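Local coordinates for N-acylethanolamine-hydrolyzing acid amidase subunit beta (Caenorhabditis elegans, PDB 6DY3), which is the beta subunit of a heterodimeric amidase that probably degrades bioactive fatty acid amides such as N-palmitoylethanolamine to ethanolamine and free fatty acids, at residues S3-N8 with Y123-G128; T105-V110 with K131-V136. All coordinates share one frame; numbering follows the deposited sequence.

Contact 1. Residues S3-N8 with Y123-G128; sequences SIVAQN and YIIVAG
Val5 and Ile125 lie flank to flank, their side chains sliding past each other in opposite directions between two strands of different sheets. This is face-to-face sheet packing at the heart of the alpha-beta-beta-alpha sandwich of the Ntn hydrolases: the strand axes come within 7.6 Å and cross at 29°. Ile125 divides its branches. CG2, anti to the backbone N, meets Val5 CG2 at 3.3 Å, while CG1, beside the backbone N (chi1 -65°), carries CD1 to 3.5 Å from Ser3 CB. Val5 turns CG2 anti to its carbonyl carbon, so that this methyl also reaches Ala127 CB at 3.9 Å; Ala127 has no more than a methyl to present there. An alanine at Ile125 would lose both the branch on Val5 and the one on Ser3, and would probably loosen the packing of the two sheets. Ser3 suits a buried place beside polar groups: its CB touches Ile125 while its OG hydrogen-bonds Ser67 and Asn69. It also packs against Arg17, a residue probably important for activity. Since no hydrogen bond joins the two segments, they are held by buried apolar contact, with the serine hydroxyl satisfied by strand 64-70 of the facing sheet.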
ATOM      1  N   SER B   3       5.248   8.199  -2.040  1.00 26.60           N
ATOM      2  CA  SER B   3       6.201   7.299  -1.408  1.00 27.88           C
ATOM      3  C   SER B   3       7.594   7.877  -1.574  1.00 27.67           C
ATOM      4  O   SER B   3       7.991   8.237  -2.686  1.00 27.29           O
ATOM      5  CB  SER B   3       6.131   5.899  -2.017  1.00 28.15           C
ATOM      6  OG  SER B   3       4.921   5.257  -1.656  1.00 30.49           O
ATOM      7  N   ILE B   4       8.341   7.930  -0.476  1.00 29.58           N
ATOM      8  CA  ILE B   4       9.680   8.498  -0.458  1.00 31.28           C
ATOM      9  C   ILE B   4      10.616   7.497   0.198  1.00 30.07           C
ATOM     10  O   ILE B   4      10.251   6.849   1.184  1.00 30.48           O
ATOM     11  CB  ILE B   4       9.727   9.846   0.294  1.00 31.26           C
ATOM     12  CG1 ILE B   4       8.682  10.811  -0.271  1.00 29.57           C
ATOM     13  CG2 ILE B   4      11.132  10.454   0.212  1.00 30.56           C
ATOM     14  CD1 ILE B   4       8.552  12.107   0.525  1.00 30.23           C
ATOM     15  N   VAL B   5      11.812   7.360  -0.369  1.00 30.93           N
ATOM     16  CA  VAL B   5      12.898   6.592   0.224  1.00 34.61           C
ATOM     17  C   VAL B   5      14.152   7.451   0.185  1.00 35.94           C
ATOM     18  O   VAL B   5      14.476   8.029  -0.857  1.00 36.26           O
ATOM     19  CB  VAL B   5      13.122   5.259  -0.510  1.00 36.25           C
ATOM     20  CG1 VAL B   5      14.499   4.668  -0.169  1.00 42.75           C
ATOM     21  CG2 VAL B   5      12.029   4.286  -0.130  1.00 37.76           C
ATOM     22  N   ALA B   6      14.860   7.527   1.315  1.00 35.92           N
ATOM     23  CA  ALA B   6      16.056   8.352   1.430  1.00 39.92           C
ATOM     24  C   ALA B   6      17.099   7.650   2.287  1.00 40.88           C
ATOM     25  O   ALA B   6      16.766   7.007   3.286  1.00 37.74           O
ATOM     26  CB  ALA B   6      15.731   9.729   2.035  1.00 37.74           C
ATOM     27  N   GLN B   7      18.366   7.778   1.892  1.00 43.88           N
ATOM     28  CA  GLN B   7      19.486   7.266   2.673  1.00 48.70           C
ATOM     29  C   GLN B   7      20.362   8.435   3.103  1.00 49.48           C
ATOM     30  O   GLN B   7      20.877   9.174   2.256  1.00 52.02           O
ATOM     31  CB  GLN B   7      20.294   6.243   1.875  1.00 47.97           C
ATOM     32  CG  GLN B   7      21.373   5.575   2.698  1.00 49.99           C
ATOM     33  CD  GLN B   7      22.137   4.515   1.935  1.00 51.76           C
ATOM     34  OE1 GLN B   7      21.990   4.360   0.724  1.00 50.25           O
ATOM     35  NE2 GLN B   7      22.944   3.758   2.654  1.00 55.59           N
ATOM     36  N   ASN B   8      20.528   8.604   4.413  1.00 42.94           N
ATOM     37  CA  ASN B   8      21.284   9.737   4.919  1.00 42.34           C
ATOM     38  C   ASN B   8      22.780   9.445   4.839  1.00 48.38           C
ATOM     39  O   ASN B   8      23.216   8.391   4.366  1.00 45.57           O
ATOM     40  CB  ASN B   8      20.853  10.075   6.347  1.00 41.48           C
ATOM     41  CG  ASN B   8      21.100   8.943   7.321  1.00 43.67           C
ATOM     42  OD1 ASN B   8      21.867   8.021   7.048  1.00 46.72           O
ATOM     43  ND2 ASN B   8      20.457   9.014   8.477  1.00 43.64           N
ATOM     44  N   TYR B 123       3.738   1.700  -9.023  1.00 30.16           N
ATOM     45  CA  TYR B 123       5.093   1.935  -8.550  1.00 32.73           C
ATOM     46  C   TYR B 123       5.258   1.202  -7.232  1.00 31.13           C
ATOM     47  O   TYR B 123       4.516   1.460  -6.279  1.00 29.05           O
ATOM     48  CB  TYR B 123       5.370   3.421  -8.357  1.00 35.48           C
ATOM     49  CG  TYR B 123       5.359   4.240  -9.625  1.00 38.06           C
ATOM     50  CD1 TYR B 123       6.375   4.113 -10.567  1.00 36.97           C
ATOM     51  CD2 TYR B 123       4.352   5.169  -9.866  1.00 35.27           C
ATOM     52  CE1 TYR B 123       6.376   4.873 -11.718  1.00 37.43           C
ATOM     53  CE2 TYR B 123       4.350   5.935 -11.015  1.00 35.83           C
ATOM     54  CZ  TYR B 123       5.362   5.782 -11.935  1.00 37.15           C
ATOM     55  OH  TYR B 123       5.359   6.546 -13.078  1.00 39.75           O
ATOM     56  N   ILE B 124       6.238   0.307  -7.174  1.00 30.95           N
ATOM     57  CA  ILE B 124       6.578  -0.415  -5.956  1.00 28.79           C
ATOM     58  C   ILE B 124       7.871   0.185  -5.424  1.00 28.61           C
ATOM     59  O   ILE B 124       8.911   0.136  -6.094  1.00 30.57           O
ATOM     60  CB  ILE B 124       6.719  -1.925  -6.209  1.00 28.74           C
ATOM     61  CG1 ILE B 124       5.405  -2.485  -6.760  1.00 30.25           C
ATOM     62  CG2 ILE B 124       7.113  -2.639  -4.925  1.00 30.52           C
ATOM     63  CD1 ILE B 124       5.467  -3.932  -7.183  1.00 31.41           C
ATOM     64  N   ILE B 125       7.804   0.757  -4.227  1.00 26.13           N
ATOM     65  CA  ILE B 125       8.941   1.414  -3.592  1.00 27.19           C
ATOM     66  C   ILE B 125       9.423   0.510  -2.470  1.00 26.68           C
ATOM     67  O   ILE B 125       8.651   0.164  -1.567  1.00 25.93           O
ATOM     68  CB  ILE B 125       8.566   2.807  -3.062  1.00 27.48           C
ATOM     69  CG1 ILE B 125       8.211   3.750  -4.219  1.00 28.64           C
ATOM     70  CG2 ILE B 125       9.696   3.393  -2.231  1.00 26.67           C
ATOM     71  CD1 ILE B 125       6.767   3.673  -4.678  1.00 27.50           C
ATOM     72  N   VAL B 126      10.698   0.140  -2.517  1.00 32.99           N
ATOM     73  CA  VAL B 126      11.282  -0.798  -1.569  1.00 39.29           C
ATOM     74  C   VAL B 126      12.480  -0.134  -0.906  1.00 39.55           C
ATOM     75  O   VAL B 126      13.294   0.515  -1.576  1.00 37.91           O
ATOM     76  CB  VAL B 126      11.700  -2.115  -2.260  1.00 42.44           C
ATOM     77  CG1 VAL B 126      12.041  -3.181  -1.222  1.00 44.47           C
ATOM     78  CG2 VAL B 126      10.607  -2.605  -3.200  1.00 43.22           C
ATOM     79  N   ALA B 127      12.588  -0.302   0.409  1.00 38.99           N
ATOM     80  CA  ALA B 127      13.681   0.252   1.194  1.00 39.28           C
ATOM     81  C   ALA B 127      14.381  -0.866   1.954  1.00 42.07           C
ATOM     82  O   ALA B 127      13.730  -1.766   2.493  1.00 42.74           O
ATOM     83  CB  ALA B 127      13.168   1.313   2.172  1.00 34.54           C
ATOM     84  N   GLY B 128      15.709  -0.802   2.002  1.00 44.00           N
ATOM     85  CA  GLY B 128      16.496  -1.845   2.632  1.00 45.89           C
ATOM     86  C   GLY B 128      17.320  -1.368   3.809  1.00 44.85           C
ATOM     87  O   GLY B 128      16.919  -0.456   4.540  1.00 42.14           O
TER

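Contact 2. Residues T105-V110 with K131-V136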
ATOM      1  N   THR B 105      14.905 -11.121   2.400  1.00 53.50           N
ATOM      2  CA  THR B 105      15.873 -10.042   2.269  1.00 50.46           C
ATOM      3  C   THR B 105      15.413  -9.022   1.233  1.00 46.26           C
ATOM      4  O   THR B 105      14.594  -9.310   0.357  1.00 42.86           O
ATOM      5  CB  THR B 105      17.261 -10.580   1.885  1.00 50.06           C
ATOM      6  OG1 THR B 105      17.189 -11.252   0.621  1.00 49.09           O
ATOM      7  CG2 THR B 105      17.765 -11.545   2.941  1.00 50.47           C
ATOM      8  N   TYR B 106      15.967  -7.812   1.352  1.00 48.94           N
ATOM      9  CA  TYR B 106      15.677  -6.750   0.395  1.00 45.33           C
ATOM     10  C   TYR B 106      15.903  -7.230  -1.030  1.00 48.30           C
ATOM     11  O   TYR B 106      15.055  -7.036  -1.908  1.00 51.16           O
ATOM     12  CB  TYR B 106      16.550  -5.530   0.699  1.00 41.84           C
ATOM     13  CG  TYR B 106      16.580  -4.477  -0.390  1.00 43.85           C
ATOM     14  CD1 TYR B 106      15.721  -3.382  -0.350  1.00 43.04           C
ATOM     15  CD2 TYR B 106      17.473  -4.566  -1.448  1.00 44.26           C
ATOM     16  CE1 TYR B 106      15.746  -2.416  -1.338  1.00 41.41           C
ATOM     17  CE2 TYR B 106      17.505  -3.602  -2.445  1.00 41.10           C
ATOM     18  CZ  TYR B 106      16.642  -2.530  -2.386  1.00 41.30           C
ATOM     19  OH  TYR B 106      16.673  -1.564  -3.375  1.00 39.82           O
ATOM     20  N   THR B 107      17.047  -7.865  -1.281  1.00 50.14           N
ATOM     21  CA  THR B 107      17.362  -8.311  -2.633  1.00 53.58           C
ATOM     22  C   THR B 107      16.347  -9.333  -3.128  1.00 51.91           C
ATOM     23  O   THR B 107      15.984  -9.338  -4.309  1.00 47.98           O
ATOM     24  CB  THR B 107      18.773  -8.893  -2.675  1.00 57.97           C
ATOM     25  OG1 THR B 107      19.691  -7.951  -2.110  1.00 59.01           O
ATOM     26  CG2 THR B 107      19.183  -9.199  -4.112  1.00 58.11           C
ATOM     27  N   GLU B 108      15.892 -10.224  -2.243  1.00 55.72           N
ATOM     28  CA  GLU B 108      14.892 -11.209  -2.643  1.00 59.18           C
ATOM     29  C   GLU B 108      13.564 -10.540  -2.970  1.00 57.19           C
ATOM     30  O   GLU B 108      12.896 -10.912  -3.944  1.00 55.80           O
ATOM     31  CB  GLU B 108      14.710 -12.251  -1.542  1.00 62.27           C
ATOM     32  CG  GLU B 108      15.836 -13.262  -1.455  1.00 67.01           C
ATOM     33  CD  GLU B 108      15.724 -14.171  -0.243  1.00 69.59           C
ATOM     34  OE1 GLU B 108      15.335 -13.689   0.842  1.00 67.54           O
ATOM     35  OE2 GLU B 108      16.014 -15.376  -0.382  1.00 73.57           O
ATOM     36  N   ALA B 109      13.170  -9.545  -2.176  1.00 55.95           N
ATOM     37  CA  ALA B 109      11.903  -8.865  -2.418  1.00 52.60           C
ATOM     38  C   ALA B 109      11.942  -8.069  -3.717  1.00 49.03           C
ATOM     39  O   ALA B 109      10.964  -8.064  -4.474  1.00 50.61           O
ATOM     40  CB  ALA B 109      11.566  -7.955  -1.238  1.00 50.57           C
ATOM     41  N   VAL B 110      13.059  -7.391  -3.994  1.00 42.53           N
ATOM     42  CA  VAL B 110      13.155  -6.587  -5.210  1.00 41.61           C
ATOM     43  C   VAL B 110      13.035  -7.466  -6.449  1.00 48.04           C
ATOM     44  O   VAL B 110      12.377  -7.095  -7.430  1.00 47.81           O
ATOM     45  CB  VAL B 110      14.469  -5.782  -5.213  1.00 39.99           C
ATOM     46  CG1 VAL B 110      14.663  -5.060  -6.545  1.00 38.87           C
ATOM     47  CG2 VAL B 110      14.480  -4.779  -4.070  1.00 39.84           C
ATOM     48  N   LYS B 131      23.802  -0.398   1.666  1.00 52.48           N
ATOM     49  CA  LYS B 131      24.021   0.795   0.863  1.00 48.81           C
ATOM     50  C   LYS B 131      23.205   0.754  -0.420  1.00 48.93           C
ATOM     51  O   LYS B 131      23.108  -0.281  -1.084  1.00 46.51           O
ATOM     52  CB  LYS B 131      25.503   0.944   0.537  1.00 50.97           C
ATOM     53  CG  LYS B 131      25.841   2.129  -0.348  1.00 51.43           C
ATOM     54  CD  LYS B 131      27.313   2.110  -0.726  1.00 55.60           C
ATOM     55  CE  LYS B 131      27.679   3.273  -1.626  1.00 60.34           C
ATOM     56  NZ  LYS B 131      29.042   3.102  -2.195  1.00 65.97           N
ATOM     57  N   ASN B 132      22.628   1.905  -0.773  1.00 53.06           N
ATOM     58  CA  ASN B 132      21.861   2.084  -2.002  1.00 49.77           C
ATOM     59  C   ASN B 132      20.687   1.121  -2.093  1.00 48.28           C
ATOM     60  O   ASN B 132      20.131   0.918  -3.176  1.00 52.61           O
ATOM     61  CB  ASN B 132      22.756   1.942  -3.240  1.00 50.13           C
ATOM     62  CG  ASN B 132      23.578   3.193  -3.512  1.00 51.92           C
ATOM     63  OD1 ASN B 132      23.136   4.313  -3.255  1.00 48.87           O
ATOM     64  ND2 ASN B 132      24.781   3.004  -4.034  1.00 54.91           N
ATOM     65  N   GLU B 133      20.289   0.523  -0.969  1.00 44.74           N
ATOM     66  CA  GLU B 133      19.148  -0.390  -0.951  1.00 43.99           C
ATOM     67  C   GLU B 133      17.866   0.435  -0.834  1.00 43.74           C
ATOM     68  O   GLU B 133      17.196   0.484   0.199  1.00 42.73           O
ATOM     69  CB  GLU B 133      19.279  -1.408   0.171  1.00 44.51           C
ATOM     70  CG  GLU B 133      20.276  -2.515  -0.138  1.00 48.73           C
ATOM     71  CD  GLU B 133      20.114  -3.740   0.750  1.00 49.15           C
ATOM     72  OE1 GLU B 133      19.521  -3.618   1.843  1.00 47.80           O
ATOM     73  OE2 GLU B 133      20.603  -4.823   0.362  1.00 49.67           O
ATOM     74  N   GLY B 134      17.559   1.127  -1.927  1.00 44.70           N
ATOM     75  CA  GLY B 134      16.319   1.859  -2.082  1.00 41.32           C
ATOM     76  C   GLY B 134      15.994   1.979  -3.556  1.00 39.81           C
ATOM     77  O   GLY B 134      16.814   2.483  -4.328  1.00 42.79           O
ATOM     78  N   VAL B 135      14.820   1.510  -3.972  1.00 35.15           N
ATOM     79  CA  VAL B 135      14.500   1.417  -5.390  1.00 34.30           C
ATOM     80  C   VAL B 135      13.033   1.751  -5.618  1.00 32.65           C
ATOM     81  O   VAL B 135      12.168   1.464  -4.785  1.00 32.56           O
ATOM     82  CB  VAL B 135      14.815   0.011  -5.948  1.00 36.96           C
ATOM     83  CG1 VAL B 135      13.915  -1.046  -5.299  1.00 33.75           C
ATOM     84  CG2 VAL B 135      14.663  -0.006  -7.461  1.00 40.65           C
ATOM     85  N   VAL B 136      12.762   2.370  -6.762  1.00 31.58           N
ATOM     86  CA  VAL B 136      11.412   2.491  -7.294  1.00 30.02           C
ATOM     87  C   VAL B 136      11.286   1.478  -8.418  1.00 31.84           C
ATOM     88  O   VAL B 136      12.077   1.498  -9.367  1.00 33.17           O
ATOM     89  CB  VAL B 136      11.119   3.914  -7.796  1.00 29.46           C
ATOM     90  CG1 VAL B 136       9.802   3.957  -8.551  1.00 29.00           C
ATOM     91  CG2 VAL B 136      11.081   4.888  -6.633  1.00 28.57           C
TER
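With CG anti to its backbone N (chi1 167°), Tyr106 swings its ring off the first turn of helix 106-113 toward the start of strand 134-139, while Glu133, its CG beside the backbone N (chi1 -76°) and its chain extended beyond, runs back along that ring. The packing is helix against sheet, in an outer layer of the Ntn-hydrolase sandwich. Glu133 CB sits over the ring centre, 3.7 Å from the centroid of Tyr106, a CH-pi contact, and the carboxylate continues the stack with its plane only 21° from the ring's. A glutamate suits this place because its methylene groups cover the aromatic face while OE1 accepts from the backbone N of Ile129 and Lys130. Glu133 is also the centre of an inverse gamma turn, closed by a weak bond from Gly134 N to Asn132 O. Tyr106 OH lies 3.2 Å from Gly134 N, but the angle is too poor for a hydrogen bond. The helix starts with a capping box: Thr105 OG1 accepts a weak bond from Glu108 N, and Glu108 OE1 a weak one from Thr105 N. Beneath the ring, on the face opposite Glu133, Val110 CG2 packs toward the rim, and this same methyl meets Val135 CG1 tip to tip at 4.0 Å.

Overall arrangement
From the N terminus the chain enters strand 2-7, then leaves for 114 residues of strands and helices before strand 122-127 returns to face it; contact 1 closes this long loop. Helix 106-113 lies within that excursion, and its partner 131-136 comes only after 123-128, so the two contacts cross, contact 2 closing a short loop of 20 residues. Strands 122-127 and 134-139 are antiparallel neighbours, so one sheet meets the other sheet in contact 1 and the helix in contact 2. Probable hydrogen bonds join the two sites directly, from Gly128 N to Glu133 O and from Asn132 N to Gln7 OE1, and Gly128 CA packs on Tyr106.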